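Local coordinates for possible MarR-transcriptional regulator (Streptomyces coelicolor, PDB 4B8X), which is of unknown physiological role but probably binds DNA as a dimeric winged-helix transcriptional regulator of the MarR family, at residues A[61-65]-A[66-70]; A[70-73]-A[74-78]; A[111-114]-A[115-119]. One frame throughout, in Å; residues are numbered along the deposited sequence. Where two conformers were deposited one is given.

Contacts 1 and 2 follow one another along helix 65-77, sharing Asn70, whereas contact 3 ends a different helix, 99-114, its centre about 25 Å from that of contact 1. Contact 1 is a surface contact and polar in character: a histidine caps the start of the helix, and a single valine pair adds an apolar touch. Contact 2, partly buried, is a run of regular helical turns that sets Val72 and Leu75 inward, while its charged side chains lie nearer the surface, one of them salt-bridged to the wing. Contact 3, also partly buried, closes its helix with backbone bonds and an aromatic ring. Contacts 1 and 3 both touch the second subunit, on opposite sides of the chain's centre.

Contact 1: residues A[61-65]-A[66-70]; sequences LMVHP and TSVTN
His64 and Thr66 meet through ND1 and OG1, 2.7 Å apart, in a short hydrogen bond. The same ring nitrogen accepts the backbone N-H of Thr66, with Thr66 N 3.1 Å from His64 ND1 in a nearly straight bond (162°) that arrives 30° out of the ring plane. This makes His64 the N-cap of the helix: its side chain takes up one of the first N-H groups, which have no preceding turn to bond to. The imidazole reaches that place because CG lies anti to the backbone N (chi1 -170°), which swings the ring forward along the chain. Thr66 meets the one ring nitrogen twice, through its backbone N-H and through its hydroxyl. Pro65, between them, begins the helix, where a residue with no N-H to donate costs nothing, and its CD rests 3.3 Å above one face of the His64 ring, toward the rim.

Behind the cap the ordinary turns begin. Val68 N bonds to His64 O at 3.1 Å, and Thr69 N to Pro65 O at 3.0 Å; Ser67 N adds a weak bond to His64 O. Val63 and Val68 cross at about a right angle, the CG2 methyls meeting at 3.5 Å, while Val63 CB lies 3.7 Å from Ser67 OG in the serine conformer described.

Met62, with positive phi, takes the chain out of helix 54-61, and the short turn leads into helix 65-77, the two helices forming the helix-turn-helix of the winged-helix fold. Val68, a buried apolar residue well suited to face helix 54-61, turns inward onto Met54 and Ile57, Leu61 packs on Ala40 and Leu43 of helix 35-45, and Val63 touches Gln18 of the second subunit.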
ATOM      1  N   LEU A  61       3.672   1.210  13.885  1.00 20.83           N
ATOM      2  CA  LEU A  61       3.406   0.642  12.553  1.00 20.69           C
ATOM      3  C   LEU A  61       2.239   1.328  11.800  1.00 19.05           C
ATOM      4  O   LEU A  61       2.015   1.086  10.600  1.00 21.98           O
ATOM      5  CB  LEU A  61       3.173  -0.870  12.652  1.00 22.86           C
ATOM      6  CG  LEU A  61       4.302  -1.678  13.301  1.00 26.09           C
ATOM      7  CD1 LEU A  61       3.946  -3.152  13.440  1.00 30.89           C
ATOM      8  CD2 LEU A  61       5.563  -1.498  12.481  1.00 30.14           C
ATOM      9  N   MET A  62       1.504   2.178  12.502  1.00 19.99           N
ATOM     10  CA  MET A  62       0.370   2.896  11.916  1.00 20.62           C
ATOM     11  C   MET A  62      -0.656   1.963  11.306  1.00 19.40           C
ATOM     12  O   MET A  62      -1.110   2.140  10.189  1.00 21.31           O
ATOM     13  CB  MET A  62       0.838   3.976  10.935  1.00 19.90           C
ATOM     14  CG  MET A  62       1.626   5.046  11.646  1.00 22.89           C
ATOM     15  SD  MET A  62       0.567   5.992  12.750  1.00 30.24           S
ATOM     16  CE  MET A  62      -0.379   6.975  11.603  1.00 35.05           C
ATOM     17  N   VAL A  63      -1.041   0.970  12.097  1.00 19.56           N
ATOM     18  CA  VAL A  63      -2.103   0.056  11.718  1.00 20.42           C
ATOM     19  C   VAL A  63      -3.187   0.029  12.818  1.00 17.05           C
ATOM     20  O   VAL A  63      -2.921   0.331  13.973  1.00 20.46           O
ATOM     21  CB  VAL A  63      -1.567  -1.371  11.420  1.00 23.34           C
ATOM     22  CG1 VAL A  63      -0.544  -1.343  10.274  1.00 22.99           C
ATOM     23  CG2 VAL A  63      -0.955  -2.003  12.655  1.00 23.21           C
ATOM     24  N   HIS A  64      -4.380  -0.395  12.419  1.00 20.32           N
ATOM     25  CA  HIS A  64      -5.543  -0.474  13.297  1.00 20.55           C
ATOM     26  C   HIS A  64      -5.306  -1.476  14.402  1.00 16.73           C
ATOM     27  O   HIS A  64      -4.628  -2.476  14.192  1.00 17.05           O
ATOM     28  CB  HIS A  64      -6.763  -0.891  12.463  1.00 23.06           C
ATOM     29  CG  HIS A  64      -8.082  -0.793  13.187  1.00 23.82           C
ATOM     30  ND1 HIS A  64      -8.621  -1.833  13.836  1.00 23.61           N
ATOM     31  CD2 HIS A  64      -8.984   0.261  13.312  1.00 27.04           C
ATOM     32  CE1 HIS A  64      -9.788  -1.464  14.378  1.00 25.75           C
ATOM     33  NE2 HIS A  64     -10.008  -0.180  14.059  1.00 28.33           N
ATOM     34  N   PRO A  65      -5.901  -1.264  15.590  1.00 17.51           N
ATOM     35  CA  PRO A  65      -5.668  -2.206  16.676  1.00 18.59           C
ATOM     36  C   PRO A  65      -5.997  -3.659  16.312  1.00 15.77           C
ATOM     37  O   PRO A  65      -5.319  -4.582  16.771  1.00 16.17           O
ATOM     38  CB  PRO A  65      -6.560  -1.670  17.801  1.00 20.79           C
ATOM     39  CG  PRO A  65      -6.620  -0.202  17.552  1.00 24.21           C
ATOM     40  CD  PRO A  65      -6.564  -0.037  16.068  1.00 19.89           C
ATOM     41  N   THR A  66      -7.018  -3.863  15.487  1.00 15.16           N
ATOM     42  CA  THR A  66      -7.374  -5.225  15.118  1.00 14.46           C
ATOM     43  C   THR A  66      -6.339  -5.849  14.196  1.00 14.39           C
ATOM     44  O   THR A  66      -6.178  -7.054  14.216  1.00 13.72           O
ATOM     45  CB  THR A  66      -8.780  -5.325  14.478  1.00 16.70           C
ATOM     46  OG1 THR A  66      -8.823  -4.520  13.301  1.00 20.61           O
ATOM     47  CG2 THR A  66      -9.869  -4.885  15.473  1.00 17.97           C
ATOM     48  N   SER A  67      -5.625  -5.025  13.419  1.00 14.32           N
ATOM     49  CA  SER A  67      -4.511  -5.512  12.598  0.50 14.99           C
ATOM     50  C   SER A  67      -3.310  -5.891  13.480  1.00 14.40           C
ATOM     51  O   SER A  67      -2.618  -6.885  13.207  1.00 16.51           O
ATOM     52  CB  SER A  67      -4.115  -4.454  11.552  0.50 19.63           C
ATOM     53  OG  SER A  67      -2.887  -4.764  10.901  0.50 23.55           O
ATOM     54  N   VAL A  68      -3.044  -5.091  14.521  1.00 15.25           N
ATOM     55  CA  VAL A  68      -1.978  -5.449  15.477  1.00 15.08           C
ATOM     56  C   VAL A  68      -2.324  -6.788  16.122  1.00 15.34           C
ATOM     57  O   VAL A  68      -1.462  -7.659  16.216  1.00 16.56           O
ATOM     58  CB  VAL A  68      -1.777  -4.394  16.589  1.00 16.52           C
ATOM     59  CG1 VAL A  68      -0.703  -4.844  17.584  1.00 19.31           C
ATOM     60  CG2 VAL A  68      -1.369  -3.052  15.993  1.00 19.00           C
ATOM     61  N   THR A  69      -3.578  -6.980  16.532  1.00 13.85           N
ATOM     62  CA  THR A  69      -3.940  -8.244  17.137  1.00 14.74           C
ATOM     63  C   THR A  69      -3.779  -9.384  16.138  1.00 13.76           C
ATOM     64  O   THR A  69      -3.235 -10.441  16.462  1.00 16.04           O
ATOM     65  CB  THR A  69      -5.377  -8.201  17.651  1.00 14.95           C
ATOM     66  OG1 THR A  69      -5.491  -7.156  18.641  1.00 17.66           O
ATOM     67  CG2 THR A  69      -5.804  -9.560  18.196  1.00 16.00           C
ATOM     68  N   ASN A  70      -4.205  -9.173  14.889  1.00 14.01           N
ATOM     69  CA  ASN A  70      -4.046 -10.214  13.855  1.00 14.19           C
ATOM     70  C   ASN A  70      -2.582 -10.613  13.698  1.00 15.23           C
ATOM     71  O   ASN A  70      -2.210 -11.794  13.685  1.00 16.97           O
ATOM     72  CB  ASN A  70      -4.653  -9.716  12.533  1.00 15.04           C
ATOM     73  CG  ASN A  70      -4.673 -10.768  11.416  1.00 17.24           C
ATOM     74  OD1 ASN A  70      -3.662 -11.031  10.764  1.00 18.28           O
ATOM     75  ND2 ASN A  70      -5.868 -11.287  11.107  1.00 21.02           N
TER

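Contact 2: residues A[70-73]-A[74-78]; sequences NTVD and RLVRS
Thr71 and Leu75 lie side by side and point the same way, one turn apart on helix 65-77, the second helix of the helix-turn-helix and, as in other MarR proteins, probably the one presented to DNA. Thr71 CG2 and Leu75 CD1 are 4.0 Å apart. With chi1 at -70°, Leu75 keeps CG beside its own backbone N, which brings that carbon within 3.3 Å of Thr71 O. The branched, wholly apolar leucine suits this buried side, where Leu41 of helix 35-45 and Val81 of strand 81-85 receive it.

On another side Asn70 and Arg74 also run alongside one another, their amide and guanidinium planes 41° apart in the arginine conformer described. They meet loosely, Asn70 OD1 standing 4.0 Å from Arg74 CG; polar Asn70 suits a place turned toward solvent, while Arg74 packs on Arg37 of helix 35-45. In the same conformer the Arg74 chain, bent at chi2 and chi3, sets its CD over the centre of the Arg77 guanidinium, 3.2 Å above the plane. Asp73 OD1 forms a salt bridge with Lys83 of strand 81-85, tying the helix to the wing. Its carbonyl accepts Arg77 N at 2.9 Å (160°), one of four i to i+4 bonds joining 70-73 to 74-78.

Val72 and Val76 face strand 81-85, Val72 against Lys83 and Val76 against Val81 and Lys83. Val72 CG1 and Val76 CG2 are 4.3 Å apart, and Val76 CG2 lies 3.2 Å from Val72 O.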
ATOM      1  N   ASN A  70      -4.205  -9.173  14.889  1.00 14.01           N
ATOM      2  CA  ASN A  70      -4.046 -10.214  13.855  1.00 14.19           C
ATOM      3  C   ASN A  70      -2.582 -10.613  13.698  1.00 15.23           C
ATOM      4  O   ASN A  70      -2.210 -11.794  13.685  1.00 16.97           O
ATOM      5  CB  ASN A  70      -4.653  -9.716  12.533  1.00 15.04           C
ATOM      6  CG  ASN A  70      -4.673 -10.768  11.416  1.00 17.24           C
ATOM      7  OD1 ASN A  70      -3.662 -11.031  10.764  1.00 18.28           O
ATOM      8  ND2 ASN A  70      -5.868 -11.287  11.107  1.00 21.02           N
ATOM      9  N   THR A  71      -1.748  -9.605  13.562  1.00 14.94           N
ATOM     10  CA  THR A  71      -0.307  -9.826  13.382  1.00 15.83           C
ATOM     11  C   THR A  71       0.361 -10.503  14.567  1.00 14.60           C
ATOM     12  O   THR A  71       1.071 -11.517  14.391  1.00 15.42           O
ATOM     13  CB  THR A  71       0.370  -8.487  13.051  1.00 16.55           C
ATOM     14  OG1 THR A  71       0.070  -8.184  11.696  1.00 17.89           O
ATOM     15  CG2 THR A  71       1.909  -8.531  13.262  1.00 17.64           C
ATOM     16  N   VAL A  72       0.136  -9.970  15.757  1.00 14.71           N
ATOM     17  CA  VAL A  72       0.734 -10.532  16.973  1.00 16.61           C
ATOM     18  C   VAL A  72       0.237 -11.945  17.185  1.00 16.54           C
ATOM     19  O   VAL A  72       1.020 -12.834  17.504  1.00 16.88           O
ATOM     20  CB  VAL A  72       0.440  -9.658  18.215  1.00 17.11           C
ATOM     21  CG1 VAL A  72       0.782 -10.383  19.538  1.00 19.50           C
ATOM     22  CG2 VAL A  72       1.200  -8.333  18.125  1.00 19.15           C
ATOM     23  N   ASP A  73      -1.067 -12.163  17.000  1.00 18.28           N
ATOM     24  CA  ASP A  73      -1.638 -13.477  17.308  1.00 17.90           C
ATOM     25  C   ASP A  73      -1.092 -14.497  16.262  1.00 15.39           C
ATOM     26  O   ASP A  73      -0.799 -15.649  16.606  1.00 18.49           O
ATOM     27  CB  ASP A  73      -3.181 -13.424  17.487  1.00 19.32           C
ATOM     28  CG  ASP A  73      -3.617 -12.840  18.871  1.00 23.53           C
ATOM     29  OD1 ASP A  73      -2.774 -12.403  19.680  1.00 30.43           O
ATOM     30  OD2 ASP A  73      -4.847 -12.805  19.179  1.00 25.91           O
ATOM     31  N   ARG A  74      -0.891 -14.103  15.003  1.00 18.29           N
ATOM     32  CA  ARG A  74      -0.288 -15.008  14.015  0.50 16.83           C
ATOM     33  C   ARG A  74       1.200 -15.289  14.321  1.00 16.29           C
ATOM     34  O   ARG A  74       1.705 -16.379  14.062  1.00 20.27           O
ATOM     35  CB  ARG A  74      -0.446 -14.459  12.589  0.50 18.17           C
ATOM     36  CG  ARG A  74      -1.884 -14.372  12.085  0.50 16.92           C
ATOM     37  CD  ARG A  74      -2.426 -15.729  11.676  0.50 19.05           C
ATOM     38  NE  ARG A  74      -1.493 -16.475  10.838  0.50 23.55           N
ATOM     39  CZ  ARG A  74      -1.717 -16.820   9.573  0.50 23.60           C
ATOM     40  NH1 ARG A  74      -2.858 -16.498   8.971  0.50 27.40           N
ATOM     41  NH2 ARG A  74      -0.793 -17.501   8.914  0.50 24.94           N
ATOM     42  N   LEU A  75       1.899 -14.306  14.885  1.00 15.06           N
ATOM     43  CA  LEU A  75       3.283 -14.502  15.315  1.00 14.16           C
ATOM     44  C   LEU A  75       3.311 -15.462  16.508  1.00 14.52           C
ATOM     45  O   LEU A  75       4.213 -16.303  16.598  1.00 15.46           O
ATOM     46  CB  LEU A  75       3.985 -13.181  15.643  1.00 12.96           C
ATOM     47  CG  LEU A  75       4.259 -12.308  14.409  1.00 12.82           C
ATOM     48  CD1 LEU A  75       4.663 -10.895  14.840  1.00 14.47           C
ATOM     49  CD2 LEU A  75       5.317 -12.921  13.503  1.00 13.85           C
ATOM     50  N   VAL A  76       2.331 -15.356  17.419  1.00 14.01           N
ATOM     51  CA  VAL A  76       2.228 -16.297  18.539  1.00 15.56           C
ATOM     52  C   VAL A  76       1.952 -17.707  18.003  1.00 14.70           C
ATOM     53  O   VAL A  76       2.564 -18.675  18.446  1.00 16.43           O
ATOM     54  CB  VAL A  76       1.097 -15.905  19.530  1.00 15.64           C
ATOM     55  CG1 VAL A  76       0.856 -17.013  20.555  1.00 18.22           C
ATOM     56  CG2 VAL A  76       1.413 -14.575  20.189  1.00 17.35           C
ATOM     57  N   ARG A  77       1.022 -17.812  17.065  1.00 17.03           N
ATOM     58  CA  ARG A  77       0.683 -19.108  16.484  1.00 16.83           C
ATOM     59  C   ARG A  77       1.934 -19.818  15.938  1.00 16.40           C
ATOM     60  O   ARG A  77       2.091 -21.044  16.066  1.00 20.14           O
ATOM     61  CB  ARG A  77      -0.394 -18.906  15.408  1.00 18.25           C
ATOM     62  CG  ARG A  77      -1.081 -20.158  14.940  1.00 19.31           C
ATOM     63  CD  ARG A  77      -1.927 -19.874  13.703  1.00 18.53           C
ATOM     64  NE  ARG A  77      -2.964 -18.854  13.884  1.00 17.77           N
ATOM     65  CZ  ARG A  77      -3.808 -18.469  12.918  1.00 19.24           C
ATOM     66  NH1 ARG A  77      -3.700 -18.961  11.676  1.00 22.28           N
ATOM     67  NH2 ARG A  77      -4.725 -17.551  13.174  1.00 21.44           N
ATOM     68  N   SER A  78       2.855 -19.026  15.386  1.00 19.68           N
ATOM     69  CA  SER A  78       4.107 -19.527  14.807  1.00 18.74           C
ATOM     70  C   SER A  78       5.267 -19.696  15.834  1.00 18.54           C
ATOM     71  O   SER A  78       6.387 -20.107  15.454  1.00 20.54           O
ATOM     72  CB  SER A  78       4.587 -18.586  13.668  1.00 21.09           C
ATOM     73  OG  SER A  78       3.591 -18.415  12.652  1.00 29.67           O
TER

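Contact 3: residues A[111-114]-A[115-119]; sequences DLMA and MDFGL
Phe117 turns one face of its ring to Leu112 and an edge to Met113. Leu112 CB stands 3.8 Å from the centroid of the Phe117 ring, only 19° off the normal, a CH-pi contact, and the two side chains cross at about a right angle. At the edge, in the ring plane, lies the sulfur of Met113, SD to Phe117 CE1 3.8 Å, a Met-aromatic contact in the methionine conformer described; a flexible, polarisable thioether fits such a rim. Putting a serine at Phe117 would probably leave Leu112 without its aromatic cover and let the Met113 chain turn more freely.

Helix 99-114 ends in a Schellman motif: Phe117 N reaches back to Leu112 O at 3.0 Å (166°), and Asp116 N bonds to Met113 O at 3.1 Å from above the carbonyl plane. Asp116 takes the positive phi of the C-prime position, which aspartate tolerates better than beta-branched residues do. Water 1 donates to Met113 O and, weakly, to Asp116 OD1. Met115 lies alongside Leu112; with CG between its backbone N and carbonyl carbon (chi1 49°) and bends at chi2 and chi3, SD folds back to 3.4 Å from Leu112 O.

Leu112 packs inward on Val24, Val27 and Val28 of helix 5-28, and Asp111 OD2 hydrogen-bonds to Tyr31 OH, while Phe117 touches Ser6 of the second subunit and Met113 touches Met7 of that subunit, placing this helix end at the dimer interface.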
ATOM      1  N   ASP A 111      17.851 -12.344   3.780  1.00 13.09           N
ATOM      2  CA  ASP A 111      17.296 -12.572   2.458  1.00 13.81           C
ATOM      3  C   ASP A 111      16.814 -11.265   1.808  1.00 12.12           C
ATOM      4  O   ASP A 111      17.071 -11.029   0.625  1.00 13.30           O
ATOM      5  CB  ASP A 111      16.125 -13.551   2.526  1.00 15.78           C
ATOM      6  CG  ASP A 111      16.530 -14.990   2.786  1.00 18.28           C
ATOM      7  OD1 ASP A 111      17.737 -15.301   2.801  1.00 20.60           O
ATOM      8  OD2 ASP A 111      15.593 -15.798   2.977  1.00 20.84           O
ATOM      9  N   LEU A 112      16.102 -10.428   2.567  1.00 12.10           N
ATOM     10  CA  LEU A 112      15.600  -9.143   2.048  1.00 11.30           C
ATOM     11  C   LEU A 112      16.757  -8.234   1.629  1.00 12.16           C
ATOM     12  O   LEU A 112      16.712  -7.578   0.582  1.00 13.33           O
ATOM     13  CB  LEU A 112      14.700  -8.447   3.076  1.00 10.74           C
ATOM     14  CG  LEU A 112      13.360  -9.139   3.281  1.00 10.57           C
ATOM     15  CD1 LEU A 112      12.781  -8.751   4.615  1.00 11.58           C
ATOM     16  CD2 LEU A 112      12.438  -8.777   2.130  1.00 12.31           C
ATOM     17  N   MET A 113      17.803  -8.192   2.451  1.00 12.56           N
ATOM     18  CA  MET A 113      18.990  -7.373   2.164  0.50 13.97           C
ATOM     19  C   MET A 113      19.651  -7.843   0.872  1.00 14.75           C
ATOM     20  O   MET A 113      20.098  -7.041   0.064  1.00 15.90           O
ATOM     21  CB  MET A 113      20.005  -7.444   3.317  0.50 14.84           C
ATOM     22  CG  MET A 113      19.556  -6.770   4.604  0.50 14.92           C
ATOM     23  SD  MET A 113      19.588  -4.967   4.548  0.50 19.00           S
ATOM     24  CE  MET A 113      21.342  -4.642   4.621  0.50 18.64           C
ATOM     25  N   ALA A 114      19.708  -9.152   0.698  1.00 14.18           N
ATOM     26  CA  ALA A 114      20.338  -9.727  -0.488  1.00 16.07           C
ATOM     27  C   ALA A 114      19.637  -9.273  -1.793  1.00 16.79           C
ATOM     28  O   ALA A 114      20.281  -9.163  -2.832  1.00 20.85           O
ATOM     29  CB  ALA A 114      20.364 -11.252  -0.394  1.00 18.93           C
ATOM     30  N   MET A 115      18.325  -9.034  -1.754  1.00 15.25           N
ATOM     31  CA  MET A 115      17.565  -8.536  -2.901  1.00 16.36           C
ATOM     32  C   MET A 115      17.175  -7.061  -2.806  1.00 15.06           C
ATOM     33  O   MET A 115      16.372  -6.571  -3.588  1.00 15.38           O
ATOM     34  CB  MET A 115      16.333  -9.419  -3.201  1.00 17.18           C
ATOM     35  CG  MET A 115      15.401  -9.786  -2.053  1.00 14.30           C
ATOM     36  SD  MET A 115      14.287  -8.469  -1.583  1.00 13.80           S
ATOM     37  CE  MET A 115      13.140  -8.478  -2.962  1.00 16.13           C
ATOM     38  N   ASP A 116      17.832  -6.333  -1.911  1.00 14.99           N
ATOM     39  CA  ASP A 116      17.673  -4.881  -1.769  1.00 14.97           C
ATOM     40  C   ASP A 116      16.237  -4.438  -1.613  1.00 13.64           C
ATOM     41  O   ASP A 116      15.848  -3.396  -2.104  1.00 14.77           O
ATOM     42  CB  ASP A 116      18.289  -4.105  -2.944  1.00 18.69           C
ATOM     43  CG  ASP A 116      19.745  -4.118  -2.914  1.00 22.52           C
ATOM     44  OD1 ASP A 116      20.313  -3.575  -1.961  1.00 29.13           O
ATOM     45  OD2 ASP A 116      20.315  -4.652  -3.880  1.00 26.95           O
ATOM     46  N   PHE A 117      15.441  -5.255  -0.922  1.00 12.68           N
ATOM     47  CA  PHE A 117      14.034  -4.908  -0.690  1.00 12.89           C
ATOM     48  C   PHE A 117      13.294  -4.570  -1.991  1.00 12.99           C
ATOM     49  O   PHE A 117      12.320  -3.823  -1.961  1.00 14.22           O
ATOM     50  CB  PHE A 117      13.897  -3.775   0.365  1.00 12.48           C
ATOM     51  CG  PHE A 117      14.293  -4.203   1.745  1.00 12.48           C
ATOM     52  CD1 PHE A 117      15.619  -4.239   2.141  1.00 14.15           C
ATOM     53  CD2 PHE A 117      13.309  -4.598   2.648  1.00 11.77           C
ATOM     54  CE1 PHE A 117      15.946  -4.648   3.422  1.00 16.21           C
ATOM     55  CE2 PHE A 117      13.629  -4.975   3.934  1.00 13.17           C
ATOM     56  CZ  PHE A 117      14.948  -5.004   4.310  1.00 14.09           C
ATOM     57  N   GLY A 118      13.708  -5.182  -3.107  1.00 13.42           N
ATOM     58  CA  GLY A 118      13.023  -4.962  -4.367  1.00 13.57           C
ATOM     59  C   GLY A 118      13.533  -3.784  -5.194  1.00 12.87           C
ATOM     60  O   GLY A 118      13.020  -3.536  -6.292  1.00 12.96           O
ATOM     61  N   LEU A 119      14.567  -3.101  -4.717  1.00 13.57           N
ATOM     62  CA  LEU A 119      15.005  -1.830  -5.302  1.00 13.40           C
ATOM     63  C   LEU A 119      16.396  -1.915  -5.910  1.00 13.58           C
ATOM     64  O   LEU A 119      16.978  -0.892  -6.238  1.00 13.96           O
ATOM     65  CB  LEU A 119      14.968  -0.729  -4.228  1.00 13.66           C
ATOM     66  CG  LEU A 119      13.536  -0.317  -3.830  1.00 13.82           C
ATOM     67  CD1 LEU A 119      13.492   0.427  -2.503  1.00 16.24           C
ATOM     68  CD2 LEU A 119      12.885   0.513  -4.918  1.00 15.62           C
TER
HETATM   69  O   HOH W   1      22.272  -6.370  -1.512  1.00 31.74           O